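Local coordinates for ABC transporter substrate-binding protein (Rhizobium radiobacter, PDB 6TFX) that binds mannopinic acid, a mannityl-opine, as the periplasmic solute-binding protein of an ABC importer in the plant pathogen Agrobacterium, at residues Gln363-Glu366 and His367-His371; Glu343-Ala346 and Gln347-Ala351; Phe146-Lys150 and Lys151-Glu155. All blocks are in the same frame, centred on the assembly; numbering follows the deposited sequence. Where two conformers were deposited one is given.

Contact 1 (Gln363-Glu366 and His367-His371). With N72 ((2~{R})-2-[[(3~{R},4~{R},5~{S})-3,4,5,6-tetrakis(oxidanyl)-2-oxidanylidene-hexyl]amino]pentanedioic acid), chain C.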
loop_
_atom_site.group_PDB
_atom_site.type_symbol
_atom_site.label_atom_id
_atom_site.label_comp_id
_atom_site.label_asym_id
_atom_site.label_seq_id
_atom_site.Cartn_x
_atom_site.Cartn_y
_atom_site.Cartn_z
ATOM N N GLN A 363 -22.095 6.173 -0.692
ATOM C CA GLN A 363 -21.935 7.619 -0.520
ATOM C C GLN A 363 -20.516 7.936 -1.000
ATOM O O GLN A 363 -19.555 7.595 -0.305
ATOM C CB GLN A 363 -22.204 8.061 0.939
ATOM C CG GLN A 363 -21.888 9.554 1.221
ATOM C CD GLN A 363 -22.685 10.563 0.409
ATOM O OE1 GLN A 363 -23.869 10.384 0.137
ATOM N NE2 GLN A 363 -22.053 11.670 0.014
ATOM N N PRO A 364 -20.367 8.498 -2.227
ATOM C CA PRO A 364 -19.024 8.715 -2.803
ATOM C C PRO A 364 -18.251 9.845 -2.150
ATOM O O PRO A 364 -18.801 10.917 -1.862
ATOM C CB PRO A 364 -19.299 9.016 -4.288
ATOM C CG PRO A 364 -20.748 8.711 -4.509
ATOM C CD PRO A 364 -21.415 8.930 -3.177
ATOM N N VAL A 365 -16.975 9.586 -1.877
ATOM C CA VAL A 365 -16.106 10.585 -1.260
ATOM C C VAL A 365 -14.733 10.543 -1.964
ATOM O O VAL A 365 -14.231 9.438 -2.257
ATOM C CB VAL A 365 -15.983 10.340 0.285
ATOM C CG1 VAL A 365 -14.954 11.265 0.912
ATOM C CG2 VAL A 365 -17.325 10.539 0.995
ATOM N N GLU A 366 -14.109 11.730 -2.219
ATOM C CA GLU A 366 -12.780 11.801 -2.809
ATOM C C GLU A 366 -11.851 10.871 -2.004
ATOM O O GLU A 366 -11.948 10.817 -0.760
ATOM C CB GLU A 366 -12.246 13.242 -2.810
ATOM C CG GLU A 366 -10.871 13.383 -3.445
ATOM C CD GLU A 366 -9.722 13.163 -2.477
ATOM O OE1 GLU A 366 -9.861 13.556 -1.295
ATOM O OE2 GLU A 366 -8.682 12.604 -2.900
ATOM N N HIS A 367 -10.981 10.151 -2.714
ATOM C CA HIS A 367 -10.156 9.082 -2.123
ATOM C C HIS A 367 -9.417 9.469 -0.823
ATOM O O HIS A 367 -9.508 8.732 0.173
ATOM C CB HIS A 367 -9.171 8.554 -3.180
ATOM C CG HIS A 367 -8.414 7.318 -2.789
ATOM N ND1 HIS A 367 -9.073 6.137 -2.472
ATOM C CD2 HIS A 367 -7.075 7.091 -2.753
ATOM C CE1 HIS A 367 -8.125 5.240 -2.239
ATOM N NE2 HIS A 367 -6.905 5.777 -2.352
ATOM N N ALA A 368 -8.637 10.575 -0.835
ATOM C CA ALA A 368 -7.876 10.930 0.373
ATOM C C ALA A 368 -8.799 11.296 1.544
ATOM O O ALA A 368 -8.521 10.905 2.695
ATOM C CB ALA A 368 -6.920 12.064 0.075
ATOM N N ALA A 369 -9.915 12.002 1.250
ATOM C CA ALA A 369 -10.904 12.356 2.281
ATOM C C ALA A 369 -11.558 11.084 2.834
ATOM O O ALA A 369 -11.860 11.006 4.029
ATOM C CB ALA A 369 -11.977 13.260 1.687
ATOM N N TRP A 370 -11.833 10.100 1.935
ATOM C CA TRP A 370 -12.432 8.823 2.323
ATOM C C TRP A 370 -11.471 8.093 3.297
ATOM O O TRP A 370 -11.928 7.599 4.326
ATOM C CB TRP A 370 -12.680 7.990 1.069
ATOM C CG TRP A 370 -13.035 6.557 1.327
ATOM C CD1 TRP A 370 -14.253 6.054 1.697
ATOM C CD2 TRP A 370 -12.152 5.440 1.210
ATOM N NE1 TRP A 370 -14.187 4.679 1.790
ATOM C CE2 TRP A 370 -12.910 4.273 1.482
ATOM C CE3 TRP A 370 -10.793 5.309 0.866
ATOM C CZ2 TRP A 370 -12.347 2.984 1.440
ATOM C CZ3 TRP A 370 -10.250 4.039 0.765
ATOM C CH2 TRP A 370 -11.012 2.891 1.087
ATOM N N HIS A 371 -10.154 8.084 2.996
ATOM C CA HIS A 371 -9.150 7.479 3.887
ATOM C C HIS A 371 -9.234 8.090 5.289
ATOM O O HIS A 371 -9.059 7.383 6.267
ATOM C CB HIS A 371 -7.723 7.696 3.333
ATOM C CG HIS A 371 -7.260 6.578 2.471
ATOM N ND1 HIS A 371 -6.739 5.417 3.022
ATOM C CD2 HIS A 371 -7.277 6.449 1.121
ATOM C CE1 HIS A 371 -6.441 4.625 1.994
ATOM N NE2 HIS A 371 -6.746 5.198 0.836
HETATM O OAB N72 C . -10.232 -2.155 -8.134
HETATM C CAF N72 C . -9.602 -2.135 -6.838
HETATM C CAG N72 C . -8.830 -0.831 -6.444
HETATM O OAC N72 C . -8.564 0.001 -7.526
HETATM C CAH N72 C . -7.718 -1.131 -5.435
HETATM O OAM N72 C . -7.272 -2.412 -5.202
HETATM C CAI N72 C . -6.320 -0.581 -5.237
HETATM O OAD N72 C . -5.756 -0.196 -6.472
HETATM C CAJ N72 C . -6.246 0.392 -4.086
HETATM O OAE N72 C . -7.107 0.298 -3.174
HETATM C CAK N72 C . -5.167 1.512 -4.075
HETATM N N N72 C . -4.184 1.279 -3.044
HETATM C CA N72 C . -4.029 2.150 -1.941
HETATM C C N72 C . -5.096 3.175 -1.678
HETATM O O N72 C . -6.165 3.169 -0.947
HETATM C CB N72 C . -3.545 1.359 -0.723
HETATM C CG N72 C . -3.800 1.906 0.682
HETATM C CD N72 C . -2.753 1.461 1.706
HETATM O OE1 N72 C . -1.549 1.217 1.371
HETATM O OE2 N72 C . -3.101 1.354 2.903
HETATM O OXT N72 C . -4.681 4.158 -2.319
#

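Contact 2 (Glu343-Ala346 and Gln347-Ala351)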
loop_
_atom_site.group_PDB
_atom_site.type_symbol
_atom_site.label_atom_id
_atom_site.label_comp_id
_atom_site.label_asym_id
_atom_site.label_seq_id
_atom_site.Cartn_x
_atom_site.Cartn_y
_atom_site.Cartn_z
ATOM N N GLU A 343 -14.324 2.602 -6.864
ATOM C CA GLU A 343 -15.698 2.995 -7.127
ATOM C C GLU A 343 -16.377 1.929 -8.025
ATOM O O GLU A 343 -17.488 1.498 -7.718
ATOM C CB GLU A 343 -15.725 4.378 -7.784
ATOM C CG GLU A 343 -17.128 4.829 -8.152
ATOM C CD GLU A 343 -17.159 6.294 -8.530
ATOM O OE1 GLU A 343 -16.698 6.616 -9.650
ATOM O OE2 GLU A 343 -17.614 7.120 -7.702
ATOM N N SER A 344 -15.697 1.490 -9.107
ATOM C CA SER A 344 -16.286 0.481 -9.988
ATOM C C SER A 344 -16.444 -0.851 -9.242
ATOM O O SER A 344 -17.481 -1.492 -9.376
ATOM C CB SER A 344 -15.464 0.317 -11.263
ATOM O OG SER A 344 -14.148 -0.089 -10.945
ATOM N N LEU A 345 -15.464 -1.219 -8.389
ATOM C CA LEU A 345 -15.597 -2.454 -7.599
ATOM C C LEU A 345 -16.819 -2.363 -6.658
ATOM O O LEU A 345 -17.606 -3.309 -6.571
ATOM C CB LEU A 345 -14.320 -2.730 -6.793
ATOM C CG LEU A 345 -14.312 -4.054 -5.995
ATOM C CD1 LEU A 345 -14.604 -5.286 -6.886
ATOM C CD2 LEU A 345 -12.983 -4.248 -5.347
ATOM N N ALA A 346 -16.998 -1.208 -5.976
ATOM C CA ALA A 346 -18.148 -1.046 -5.071
ATOM C C ALA A 346 -19.470 -1.170 -5.862
ATOM O O ALA A 346 -20.440 -1.748 -5.368
ATOM C CB ALA A 346 -18.072 0.310 -4.365
ATOM N N GLN A 347 -19.490 -0.650 -7.101
ATOM C CA GLN A 347 -20.685 -0.759 -7.952
ATOM C C GLN A 347 -20.948 -2.216 -8.345
ATOM O O GLN A 347 -22.105 -2.632 -8.423
ATOM C CB GLN A 347 -20.555 0.117 -9.196
ATOM C CG GLN A 347 -20.743 1.594 -8.838
ATOM C CD GLN A 347 -20.211 2.533 -9.881
ATOM O OE1 GLN A 347 -19.668 2.122 -10.913
ATOM N NE2 GLN A 347 -20.329 3.822 -9.615
ATOM N N LEU A 348 -19.887 -3.001 -8.583
ATOM C CA LEU A 348 -20.074 -4.434 -8.909
ATOM C C LEU A 348 -20.663 -5.175 -7.712
ATOM O O LEU A 348 -21.590 -5.979 -7.878
ATOM C CB LEU A 348 -18.757 -5.086 -9.304
ATOM C CG LEU A 348 -18.157 -4.618 -10.648
ATOM C CD1 LEU A 348 -16.820 -5.285 -10.871
ATOM C CD2 LEU A 348 -19.090 -4.946 -11.844
ATOM N N ILE A 349 -20.124 -4.912 -6.502
ATOM C CA ILE A 349 -20.610 -5.528 -5.250
ATOM C C ILE A 349 -22.077 -5.108 -5.007
ATOM O O ILE A 349 -22.906 -5.959 -4.649
ATOM C CB ILE A 349 -19.721 -5.141 -4.044
ATOM C CG1 ILE A 349 -18.245 -5.552 -4.258
ATOM C CG2 ILE A 349 -20.289 -5.690 -2.716
ATOM C CD1 ILE A 349 -17.329 -4.783 -3.373
ATOM N N GLN A 350 -22.393 -3.800 -5.187
ATOM C CA GLN A 350 -23.744 -3.284 -5.007
ATOM C C GLN A 350 -24.740 -4.103 -5.857
ATOM O O GLN A 350 -25.753 -4.561 -5.336
ATOM C CB GLN A 350 -23.788 -1.816 -5.411
ATOM C CG GLN A 350 -25.177 -1.204 -5.370
ATOM C CD GLN A 350 -25.080 0.237 -5.792
ATOM O OE1 GLN A 350 -24.631 0.548 -6.915
ATOM N NE2 GLN A 350 -25.439 1.155 -4.899
ATOM N N ALA A 351 -24.391 -4.384 -7.123
ATOM C CA ALA A 351 -25.270 -5.197 -7.990
ATOM C C ALA A 351 -25.351 -6.653 -7.490
ATOM O O ALA A 351 -26.440 -7.249 -7.480
ATOM C CB ALA A 351 -24.767 -5.162 -9.427
#

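Contact 3 (Phe146-Lys150 and Lys151-Glu155)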
loop_
_atom_site.group_PDB
_atom_site.type_symbol
_atom_site.label_atom_id
_atom_site.label_comp_id
_atom_site.label_asym_id
_atom_site.label_seq_id
_atom_site.Cartn_x
_atom_site.Cartn_y
_atom_site.Cartn_z
ATOM N N PHE A 146 11.725 5.112 5.085
ATOM C CA PHE A 146 12.348 6.255 4.412
ATOM C C PHE A 146 12.976 7.210 5.410
ATOM O O PHE A 146 12.393 7.460 6.467
ATOM C CB PHE A 146 11.298 7.023 3.628
ATOM C CG PHE A 146 10.764 6.272 2.430
ATOM C CD1 PHE A 146 11.518 6.165 1.262
ATOM C CD2 PHE A 146 9.464 5.775 2.426
ATOM C CE1 PHE A 146 10.994 5.543 0.116
ATOM C CE2 PHE A 146 8.944 5.131 1.284
ATOM C CZ PHE A 146 9.714 5.018 0.143
ATOM N N ILE A 147 14.146 7.763 5.049
ATOM C CA ILE A 147 14.871 8.688 5.914
ATOM C C ILE A 147 14.577 10.129 5.515
ATOM O O ILE A 147 14.651 10.481 4.344
ATOM C CB ILE A 147 16.388 8.380 5.921
ATOM C CG1 ILE A 147 16.673 6.890 6.239
ATOM C CG2 ILE A 147 17.168 9.329 6.860
ATOM C CD1 ILE A 147 16.106 6.356 7.601
ATOM N N ILE A 148 14.274 10.955 6.512
ATOM C CA ILE A 148 14.019 12.386 6.307
ATOM C C ILE A 148 15.045 13.249 7.089
ATOM O O ILE A 148 15.674 12.734 8.026
ATOM C CB ILE A 148 12.559 12.799 6.620
ATOM C CG1 ILE A 148 12.282 12.838 8.146
ATOM C CG2 ILE A 148 11.569 11.891 5.878
ATOM C CD1 ILE A 148 10.870 13.304 8.525
ATOM N N PRO A 149 15.204 14.547 6.732
ATOM C CA PRO A 149 16.219 15.367 7.412
ATOM C C PRO A 149 15.690 15.949 8.708
ATOM O O PRO A 149 14.639 16.585 8.720
ATOM C CB PRO A 149 16.575 16.462 6.387
ATOM C CG PRO A 149 15.652 16.259 5.219
ATOM C CD PRO A 149 14.580 15.297 5.621
ATOM N N LYS A 150 16.437 15.732 9.798
ATOM C CA LYS A 150 16.098 16.255 11.116
ATOM C C LYS A 150 15.848 17.765 11.041
ATOM O O LYS A 150 14.803 18.227 11.494
ATOM C CB LYS A 150 17.259 15.955 12.084
ATOM C CG LYS A 150 16.980 16.266 13.551
ATOM C CD LYS A 150 18.213 15.880 14.356
ATOM C CE LYS A 150 18.039 15.971 15.848
ATOM N NZ LYS A 150 19.272 15.506 16.549
ATOM N N LYS A 151 16.789 18.527 10.453
ATOM C CA LYS A 151 16.653 20.003 10.385
ATOM C C LYS A 151 15.454 20.467 9.583
ATOM O O LYS A 151 14.767 21.413 10.002
ATOM C CB LYS A 151 17.902 20.657 9.801
ATOM C CG LYS A 151 19.187 20.489 10.605
ATOM C CD LYS A 151 20.249 21.539 10.213
ATOM C CE LYS A 151 20.797 21.504 8.794
ATOM N NZ LYS A 151 22.130 22.152 8.704
ATOM N N ALA A 152 15.185 19.814 8.446
ATOM C CA ALA A 152 14.060 20.209 7.598
ATOM C C ALA A 152 12.728 19.922 8.264
ATOM O O ALA A 152 11.836 20.777 8.248
ATOM C CB ALA A 152 14.146 19.518 6.255
ATOM N N PHE A 153 12.588 18.734 8.850
ATOM C CA PHE A 153 11.324 18.411 9.501
ATOM C C PHE A 153 11.104 19.283 10.735
ATOM O O PHE A 153 9.994 19.813 10.919
ATOM C CB PHE A 153 11.225 16.914 9.865
ATOM C CG PHE A 153 9.798 16.607 10.271
ATOM C CD1 PHE A 153 8.821 16.357 9.306
ATOM C CD2 PHE A 153 9.412 16.654 11.609
ATOM C CE1 PHE A 153 7.486 16.169 9.673
ATOM C CE2 PHE A 153 8.076 16.451 11.978
ATOM C CZ PHE A 153 7.122 16.231 11.006
ATOM N N LYS A 154 12.163 19.458 11.572
ATOM C CA LYS A 154 12.042 20.272 12.803
ATOM C C LYS A 154 11.554 21.671 12.526
ATOM O O LYS A 154 10.781 22.202 13.320
ATOM C CB LYS A 154 13.368 20.308 13.579
ATOM C CG LYS A 154 13.535 19.075 14.474
ATOM C CD LYS A 154 14.787 19.155 15.352
ATOM C CE LYS A 154 14.696 18.249 16.565
ATOM N NZ LYS A 154 14.702 16.810 16.206
ATOM N N GLU A 155 12.005 22.275 11.408
ATOM C CA GLU A 155 11.578 23.617 11.042
ATOM C C GLU A 155 10.235 23.623 10.345
ATOM O O GLU A 155 9.337 24.337 10.792
ATOM C CB GLU A 155 12.620 24.332 10.151
ATOM C CG GLU A 155 12.206 25.734 9.686
ATOM C CD GLU A 155 11.702 26.702 10.745
ATOM O OE1 GLU A 155 12.322 26.762 11.834
ATOM O OE2 GLU A 155 10.689 27.399 10.487
#

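Contact 1 (Gln363-Glu366 and His367-His371)
His367 opens helix 367-374 directly after Glu366, and its imidazole reaches the bound opine: NE2 donates to OXT of the ligand at 2.8 Å. ND1 is hydrogen-bonded to Ser337 OG, so both ring nitrogens are engaged, which would limit rotation of the ring. The next two amides are capped by Glu366, the N-cap residue. Ala368 N gives its hydrogen to Glu366 OE2 at 2.9 Å and Ala369 N to Glu366 OE1 at 3.0 Å, each donor lying well out of the carboxylate plane. With CG anti to the backbone N (chi1 -179°) and a bend at the next bond (chi2 -88°), the Glu366 carboxylate folds back over the first turn. Small methyls suit these places, and that of Ala369 packs on Val365 CG1 at 3.7 Å. Trp370 N closes the turn on Glu366 O at 2.8 Å; its CB touches the same valine methyl, while the indole leads away and NE1 is bonded to Val335 O. One turn beyond His367, His371 NE2 donates to ligand O at 2.8 Å, its CD2 lying over a face of the His367 ring. Both oxygens of one ligand carboxylate are thus gripped by histidines spaced i and i+4. The glutamate accepts from two amides of the first helical turn, and the helix dipole would probably strengthen that cap.

Contact 2 (Glu343-Ala346 and Gln347-Ala351)
The carboxylate of Glu343 and the amide of Gln347 are the flat groups here, and they run side by side, pointing the same way, with planes only 8° apart. The amide nitrogen sits above the carboxylate plane but displaced toward the aliphatic chain, so that Gln347 NE2 comes closest to Glu343 CG, at 3.7 Å. Gln347 CG, set anti to its own carbonyl carbon (chi1 -74°), also leans on Glu343 O at 3.4 Å. Long polar chains suit this flank, where Gln347 is exposed. On the inner flank, in one of the two conformers of Ile349, Leu345 CG meets Ile349 CD1 at 4.1 Å, the two chains crossing at a slant. The CG1 branch of Ile349 there stands beside the backbone N (chi1 -58°), which carries CD1 back over Leu345 O at 3.5 Å. These branched residues pack on Leu383 and Leu457 of the sheet, while Leu345 and Leu348 touch Ile280 and Arg284 of helix 277-284. Four successive i to i+4 backbone bonds bind the turns, among them Ile349 N to Leu345 O at 3.0 Å. Ser344 OG bonds to Pro340 O at the start of the helix, and Gln350 NE2 to Leu360 O. The chemistry is that of an amphipathic helix: amides and acid on one flank, and on the other an apolar face whose Leu345 end comes close to the bound opine.

Contact 3 (Phe146-Lys150 and Lys151-Glu155)
Ile148 lays its CD1 against Phe153, 3.8 Å from ring atom CD1 and nearly as close to the phenylalanine CB, the two side chains crossing at an angle. Its CG1 takes the crowded position between backbone N and carbonyl carbon (chi1 74°), which brings the end of this branched aliphatic chain to the aromatic ring. Pro149, the N-cap residue, follows; its CG rests on the Ala152 methyl at 3.7 Å, and a residue with no backbone N-H loses nothing before a helix. Its carbonyl is put to use, for Phe153 N bonds to Pro149 O at 3.0 Å with an almost straight N-H...O angle of 172°. The next bond joins Lys154 N to Lys150 O at 2.9 Å. Outside this turn Lys150 and Lys154 run side by side in the same direction. Lys154 NZ lies 3.5 Å from Lys150 CE, but the two NZ atoms stay 4.8 Å apart, like charges that would be expected to repel mildly. Lysines suit this outer flank, where long chains can reach toward solvent. Phe160 meets the Phe153 ring edge-to-face. Behind stands helix 88-98, on which helix 150-156 is packed: Phe93 touches Lys150, Phe153 and Lys154, Lys97 makes a cation-pi contact with the Phe153 ring, Asp90 OD1 receives the Lys150 N-H, and Ser94 OG bonds to Ile148 N.

In the fold
Along the chain contact 3 comes first, then contact 2, then contact 1. Strand 330-337, helix 340-353 and the parallel strand 358-365 form a beta-alpha-beta unit; contact 2 lies in the helix of this unit, and contact 1 runs from its last strand into the following helix, 367-374. Their centres are about 15 Å apart, and they touch where Pro364 packs on Glu343. Contact 3 lies about 41 Å, centre to centre, from contact 2, on the opposite side of the chain's centre, and about 29 Å from contact 1. Contact 1 supplies two pocket histidines and contact 2 lies beside the pocket, whereas contact 3 is structural packing remote from it.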